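Local coordinates for acyl-CoA dehydrogenase domain protein Tcur3483 (Thermomonospora curvata, PDB 6WY9) that binds FAD and, as a member of the acyl-CoA dehydrogenase family, probably oxidises a CH-CH bond of its substrate, at residues Arg164-Thr178 against Val228-Val240. Numbering follows the deposited sequence.
Sequences RDGDEFVIDGSKIFT and VTATYYSGVRVPV. With FDA (dihydroflavine-adenine dinucleotide), chain C.
R237 forms salt bridges with D165 and E168, meeting both acids at the edge of its guanidinium. A bend at chi3 (60°) brings NE and NH2 side-on to E168, both donating to OE2, with R237 NE 2.8 Å from E168 OE2. R237 NH2 also bonds D165 OD2 at 2.7 Å, approaching from above the carboxylate plane. V170 CG2 covers one face of the guanidinium; three bonds and this methyl restrain its rotation.

On the other side of the sheet, I171 runs alongside Y233, with I171 CG2 4.0 Å from Y233 CB, and I171 CD1 meets V238 CG2. Between the I171-V236 and G173-Y233 pairs the antiparallel register shifts by one, a beta bulge at which D172 OD1 accepts the G235 backbone N at 2.8 Å. K175 lays CG near Y233 CE1, then bends at chi2 (-76°) to carry NZ away to E148, A190 O and Y146 O.

Toward the flavin, T178 OG1 and T231 OG1 share a hydrogen bond of 3.0 Å, and T229 OG1 donates to T178 O. V228 CG2 approaches the F177 ring at its edge, 4.1 Å from F177 CD1; F177 CB packs against the isoalloxazine.

These are the two central strands of the middle domain's antiparallel sheet, flanked by 161-164 and 215-221; I171 and Y233 face strand 186-192, F169 and V236 strand 203-209.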
# COMPACT_ATOMS: atom_id res chain seq x y z
N ARG A 164 17.15 -47.57 7.45
CA ARG A 164 18.34 -48.37 7.15
C ARG A 164 17.98 -49.85 7.05
O ARG A 164 17.34 -50.41 7.95
CB ARG A 164 19.39 -48.19 8.24
CG ARG A 164 20.47 -47.21 7.93
CD ARG A 164 21.72 -47.95 7.59
NE ARG A 164 22.89 -47.14 7.87
CZ ARG A 164 24.12 -47.50 7.55
NH1 ARG A 164 25.14 -46.70 7.83
NH2 ARG A 164 24.32 -48.66 6.94
N ASP A 165 18.41 -50.50 5.98
CA ASP A 165 18.27 -51.95 5.87
C ASP A 165 19.60 -52.66 5.94
O ASP A 165 19.70 -53.72 6.57
CB ASP A 165 17.57 -52.33 4.56
CG ASP A 165 17.19 -53.81 4.49
OD1 ASP A 165 17.77 -54.63 5.23
OD2 ASP A 165 16.30 -54.16 3.69
N GLY A 166 20.61 -52.10 5.31
CA GLY A 166 21.97 -52.53 5.56
C GLY A 166 22.85 -51.39 5.14
O GLY A 166 22.96 -50.39 5.85
N ASP A 167 23.47 -51.51 3.96
CA ASP A 167 24.05 -50.35 3.30
C ASP A 167 23.10 -49.73 2.28
O ASP A 167 23.55 -49.04 1.36
CB ASP A 167 25.37 -50.72 2.66
CG ASP A 167 25.37 -52.11 2.15
OD1 ASP A 167 26.05 -52.40 1.14
OD2 ASP A 167 24.66 -52.93 2.78
N GLU A 168 21.80 -50.00 2.40
CA GLU A 168 20.75 -49.39 1.59
C GLU A 168 19.80 -48.62 2.48
O GLU A 168 19.62 -48.96 3.66
CB GLU A 168 19.94 -50.44 0.80
CG GLU A 168 20.62 -51.10 -0.39
CD GLU A 168 19.63 -51.94 -1.20
OE1 GLU A 168 19.74 -51.98 -2.44
OE2 GLU A 168 18.73 -52.55 -0.57
N PHE A 169 19.17 -47.60 1.92
CA PHE A 169 18.02 -46.97 2.54
C PHE A 169 16.77 -47.38 1.79
O PHE A 169 16.79 -47.52 0.56
CB PHE A 169 18.14 -45.45 2.55
CG PHE A 169 18.83 -44.92 3.76
CD1 PHE A 169 18.19 -44.91 4.98
CD2 PHE A 169 20.13 -44.44 3.69
CE1 PHE A 169 18.81 -44.42 6.11
CE2 PHE A 169 20.77 -43.96 4.82
CZ PHE A 169 20.10 -43.95 6.03
N VAL A 170 15.68 -47.60 2.53
CA VAL A 170 14.37 -47.91 1.97
C VAL A 170 13.50 -46.69 2.20
O VAL A 170 13.30 -46.27 3.35
CB VAL A 170 13.75 -49.17 2.59
CG1 VAL A 170 12.47 -49.57 1.86
CG2 VAL A 170 14.74 -50.31 2.55
N ILE A 171 12.98 -46.11 1.12
CA ILE A 171 12.35 -44.79 1.15
C ILE A 171 10.86 -44.96 0.86
O ILE A 171 10.48 -45.57 -0.15
CB ILE A 171 13.00 -43.84 0.14
CG1 ILE A 171 14.51 -43.68 0.40
CG2 ILE A 171 12.33 -42.45 0.14
CD1 ILE A 171 15.22 -42.91 -0.71
N ASP A 172 10.03 -44.42 1.75
CA ASP A 172 8.58 -44.47 1.62
C ASP A 172 8.01 -43.11 1.91
O ASP A 172 8.21 -42.57 3.01
CB ASP A 172 7.97 -45.51 2.57
CG ASP A 172 8.32 -46.92 2.18
OD1 ASP A 172 7.82 -47.38 1.13
OD2 ASP A 172 9.11 -47.55 2.92
N GLY A 173 7.29 -42.55 0.96
CA GLY A 173 6.57 -41.31 1.18
C GLY A 173 6.18 -40.73 -0.17
O GLY A 173 6.10 -41.44 -1.17
N SER A 174 5.96 -39.42 -0.17
CA SER A 174 5.61 -38.71 -1.38
C SER A 174 5.99 -37.24 -1.21
O SER A 174 6.16 -36.76 -0.09
CB SER A 174 4.12 -38.82 -1.67
OG SER A 174 3.46 -37.95 -0.77
N LYS A 175 6.10 -36.53 -2.35
CA LYS A 175 6.35 -35.10 -2.36
C LYS A 175 5.38 -34.45 -3.35
O LYS A 175 4.78 -35.11 -4.19
CB LYS A 175 7.80 -34.77 -2.76
CG LYS A 175 8.87 -35.40 -1.83
CD LYS A 175 8.99 -34.64 -0.49
CE LYS A 175 9.94 -35.39 0.48
NZ LYS A 175 10.24 -34.58 1.73
N ILE A 176 5.24 -33.14 -3.26
CA ILE A 176 4.26 -32.45 -4.08
C ILE A 176 4.90 -31.19 -4.64
O ILE A 176 5.76 -30.57 -4.00
CB ILE A 176 2.95 -32.16 -3.28
CG1 ILE A 176 1.89 -31.47 -4.17
CG2 ILE A 176 3.26 -31.29 -2.07
CD1 ILE A 176 0.42 -31.74 -3.77
N PHE A 177 4.50 -30.82 -5.85
CA PHE A 177 5.10 -29.68 -6.56
C PHE A 177 6.60 -29.90 -6.84
O PHE A 177 7.41 -28.96 -6.82
CB PHE A 177 4.89 -28.34 -5.81
CG PHE A 177 3.48 -28.11 -5.35
CD1 PHE A 177 2.45 -27.99 -6.27
CD2 PHE A 177 3.19 -28.03 -3.99
CE1 PHE A 177 1.12 -27.82 -5.83
CE2 PHE A 177 1.86 -27.84 -3.54
CZ PHE A 177 0.83 -27.73 -4.47
N THR A 178 6.97 -31.13 -7.17
CA THR A 178 8.35 -31.47 -7.52
C THR A 178 8.60 -31.03 -8.95
O THR A 178 8.50 -31.84 -9.87
CB THR A 178 8.59 -32.97 -7.38
OG1 THR A 178 8.02 -33.47 -6.16
CG2 THR A 178 10.07 -33.26 -7.41
N VAL A 228 4.09 -29.00 -13.03
CA VAL A 228 4.98 -29.59 -12.04
C VAL A 228 4.41 -30.98 -11.73
O VAL A 228 3.63 -31.50 -12.53
CB VAL A 228 5.14 -28.67 -10.81
CG1 VAL A 228 5.79 -27.32 -11.25
CG2 VAL A 228 3.79 -28.41 -10.13
N THR A 229 4.80 -31.62 -10.62
CA THR A 229 4.39 -33.00 -10.38
C THR A 229 4.14 -33.24 -8.90
O THR A 229 4.51 -32.44 -8.04
CB THR A 229 5.44 -34.03 -10.85
OG1 THR A 229 6.57 -33.99 -9.97
CG2 THR A 229 5.91 -33.73 -12.28
N ALA A 230 3.48 -34.35 -8.62
CA ALA A 230 3.62 -35.04 -7.36
C ALA A 230 4.55 -36.22 -7.63
O ALA A 230 4.53 -36.78 -8.72
CB ALA A 230 2.27 -35.52 -6.81
N THR A 231 5.39 -36.57 -6.67
CA THR A 231 6.24 -37.74 -6.83
C THR A 231 5.95 -38.69 -5.68
O THR A 231 5.56 -38.26 -4.59
CB THR A 231 7.73 -37.36 -6.90
OG1 THR A 231 8.09 -36.49 -5.80
CG2 THR A 231 8.05 -36.66 -8.26
N TYR A 232 6.10 -39.98 -5.96
CA TYR A 232 5.77 -41.06 -5.04
C TYR A 232 6.95 -42.01 -4.91
O TYR A 232 7.61 -42.32 -5.91
CB TYR A 232 4.52 -41.84 -5.51
CG TYR A 232 3.35 -40.91 -5.71
CD1 TYR A 232 2.55 -40.53 -4.65
CD2 TYR A 232 3.09 -40.35 -6.96
CE1 TYR A 232 1.50 -39.65 -4.81
CE2 TYR A 232 2.02 -39.45 -7.14
CZ TYR A 232 1.24 -39.11 -6.06
OH TYR A 232 0.19 -38.22 -6.20
N TYR A 233 7.20 -42.47 -3.68
CA TYR A 233 8.33 -43.35 -3.34
C TYR A 233 7.78 -44.50 -2.53
O TYR A 233 7.39 -44.33 -1.36
CB TYR A 233 9.43 -42.60 -2.57
CG TYR A 233 9.74 -41.27 -3.22
CD1 TYR A 233 8.95 -40.16 -2.98
CD2 TYR A 233 10.80 -41.14 -4.12
CE1 TYR A 233 9.22 -38.92 -3.60
CE2 TYR A 233 11.07 -39.96 -4.73
CZ TYR A 233 10.28 -38.84 -4.48
OH TYR A 233 10.53 -37.67 -5.11
N SER A 234 7.73 -45.67 -3.14
CA SER A 234 7.13 -46.86 -2.56
C SER A 234 8.20 -47.94 -2.51
O SER A 234 8.49 -48.58 -3.53
CB SER A 234 5.92 -47.28 -3.38
OG SER A 234 5.23 -48.31 -2.72
N GLY A 235 8.82 -48.12 -1.34
CA GLY A 235 9.85 -49.12 -1.19
C GLY A 235 11.09 -48.84 -1.99
O GLY A 235 11.88 -49.76 -2.23
N VAL A 236 11.30 -47.60 -2.43
CA VAL A 236 12.46 -47.28 -3.24
C VAL A 236 13.73 -47.56 -2.46
O VAL A 236 13.86 -47.17 -1.29
CB VAL A 236 12.44 -45.82 -3.70
CG1 VAL A 236 13.69 -45.53 -4.51
CG2 VAL A 236 11.18 -45.53 -4.50
N ARG A 237 14.70 -48.19 -3.11
CA ARG A 237 15.93 -48.61 -2.46
C ARG A 237 17.12 -47.89 -3.07
O ARG A 237 17.30 -47.90 -4.29
CB ARG A 237 16.08 -50.14 -2.56
CG ARG A 237 14.78 -50.87 -2.22
CD ARG A 237 14.98 -52.37 -2.05
NE ARG A 237 15.93 -52.69 -0.99
CZ ARG A 237 15.59 -53.15 0.20
NH1 ARG A 237 14.32 -53.37 0.50
NH2 ARG A 237 16.54 -53.41 1.10
N VAL A 238 17.95 -47.30 -2.21
CA VAL A 238 19.10 -46.51 -2.65
C VAL A 238 20.29 -46.85 -1.76
O VAL A 238 20.12 -46.96 -0.54
CB VAL A 238 18.78 -45.00 -2.61
CG1 VAL A 238 19.93 -44.16 -3.16
CG2 VAL A 238 17.53 -44.71 -3.41
N PRO A 239 21.49 -47.03 -2.31
CA PRO A 239 22.65 -47.30 -1.44
C PRO A 239 22.85 -46.16 -0.45
O PRO A 239 22.55 -45.00 -0.74
CB PRO A 239 23.82 -47.41 -2.43
CG PRO A 239 23.34 -46.87 -3.69
CD PRO A 239 21.86 -47.03 -3.73
N VAL A 240 23.36 -46.52 0.73
CA VAL A 240 23.61 -45.54 1.79
C VAL A 240 24.65 -44.49 1.38
O VAL A 240 24.63 -43.38 1.91
CB VAL A 240 24.03 -46.25 3.10
CG1 VAL A 240 24.83 -45.33 4.01
CG2 VAL A 240 22.79 -46.74 3.84
PA FDA C . 1.34 -23.67 3.16
O1A FDA C . -0.02 -24.29 3.29
O2A FDA C . 2.47 -24.13 4.09
O5B FDA C . 1.19 -22.03 3.54
C5B FDA C . 0.23 -21.48 2.68
C4B FDA C . 0.18 -19.97 2.97
O4B FDA C . -0.01 -19.85 4.46
C3B FDA C . 1.53 -19.27 2.77
O3B FDA C . 1.70 -18.80 1.49
C2B FDA C . 1.40 -18.09 3.71
O2B FDA C . 0.45 -17.05 3.23
C1B FDA C . 0.72 -18.69 4.97
N9A FDA C . 1.64 -19.08 6.04
C8A FDA C . 2.34 -20.29 6.21
N7A FDA C . 3.04 -20.31 7.34
C5A FDA C . 2.82 -19.09 7.92
C6A FDA C . 3.32 -18.53 9.11
N6A FDA C . 4.16 -19.21 9.91
N1A FDA C . 2.95 -17.28 9.48
C2A FDA C . 2.11 -16.65 8.61
N3A FDA C . 1.55 -17.05 7.44
C4A FDA C . 1.93 -18.30 7.14
N1 FDA C . 8.66 -27.61 -3.62
C2 FDA C . 9.66 -28.61 -3.73
O2 FDA C . 9.90 -29.36 -2.76
N3 FDA C . 10.32 -28.68 -4.95
C4 FDA C . 10.06 -27.85 -6.06
O4 FDA C . 10.68 -28.02 -7.10
C4X FDA C . 9.03 -26.87 -5.87
N5 FDA C . 8.70 -26.01 -6.92
C5X FDA C . 7.46 -25.44 -6.93
C6 FDA C . 6.92 -24.95 -8.06
C7 FDA C . 5.62 -24.40 -8.03
C7M FDA C . 5.08 -23.90 -9.24
C8 FDA C . 4.90 -24.31 -6.89
C8M FDA C . 3.55 -23.72 -6.85
C9 FDA C . 5.46 -24.78 -5.71
C9A FDA C . 6.73 -25.36 -5.74
N10 FDA C . 7.32 -25.84 -4.56
C10 FDA C . 8.35 -26.77 -4.70
C1' FDA C . 6.51 -25.86 -3.31
C2' FDA C . 6.76 -24.61 -2.43
O2' FDA C . 7.98 -24.68 -1.85
C3' FDA C . 5.56 -24.64 -1.38
O3' FDA C . 4.34 -24.33 -2.01
C4' FDA C . 5.84 -23.69 -0.22
O4' FDA C . 6.88 -24.24 0.52
C5' FDA C . 4.53 -23.49 0.57
O5' FDA C . 4.15 -24.73 1.10
P FDA C . 2.53 -24.91 0.91
O1P FDA C . 2.29 -24.77 -0.51
O2P FDA C . 2.16 -26.20 1.63
O3P FDA C . 1.75 -23.64 1.63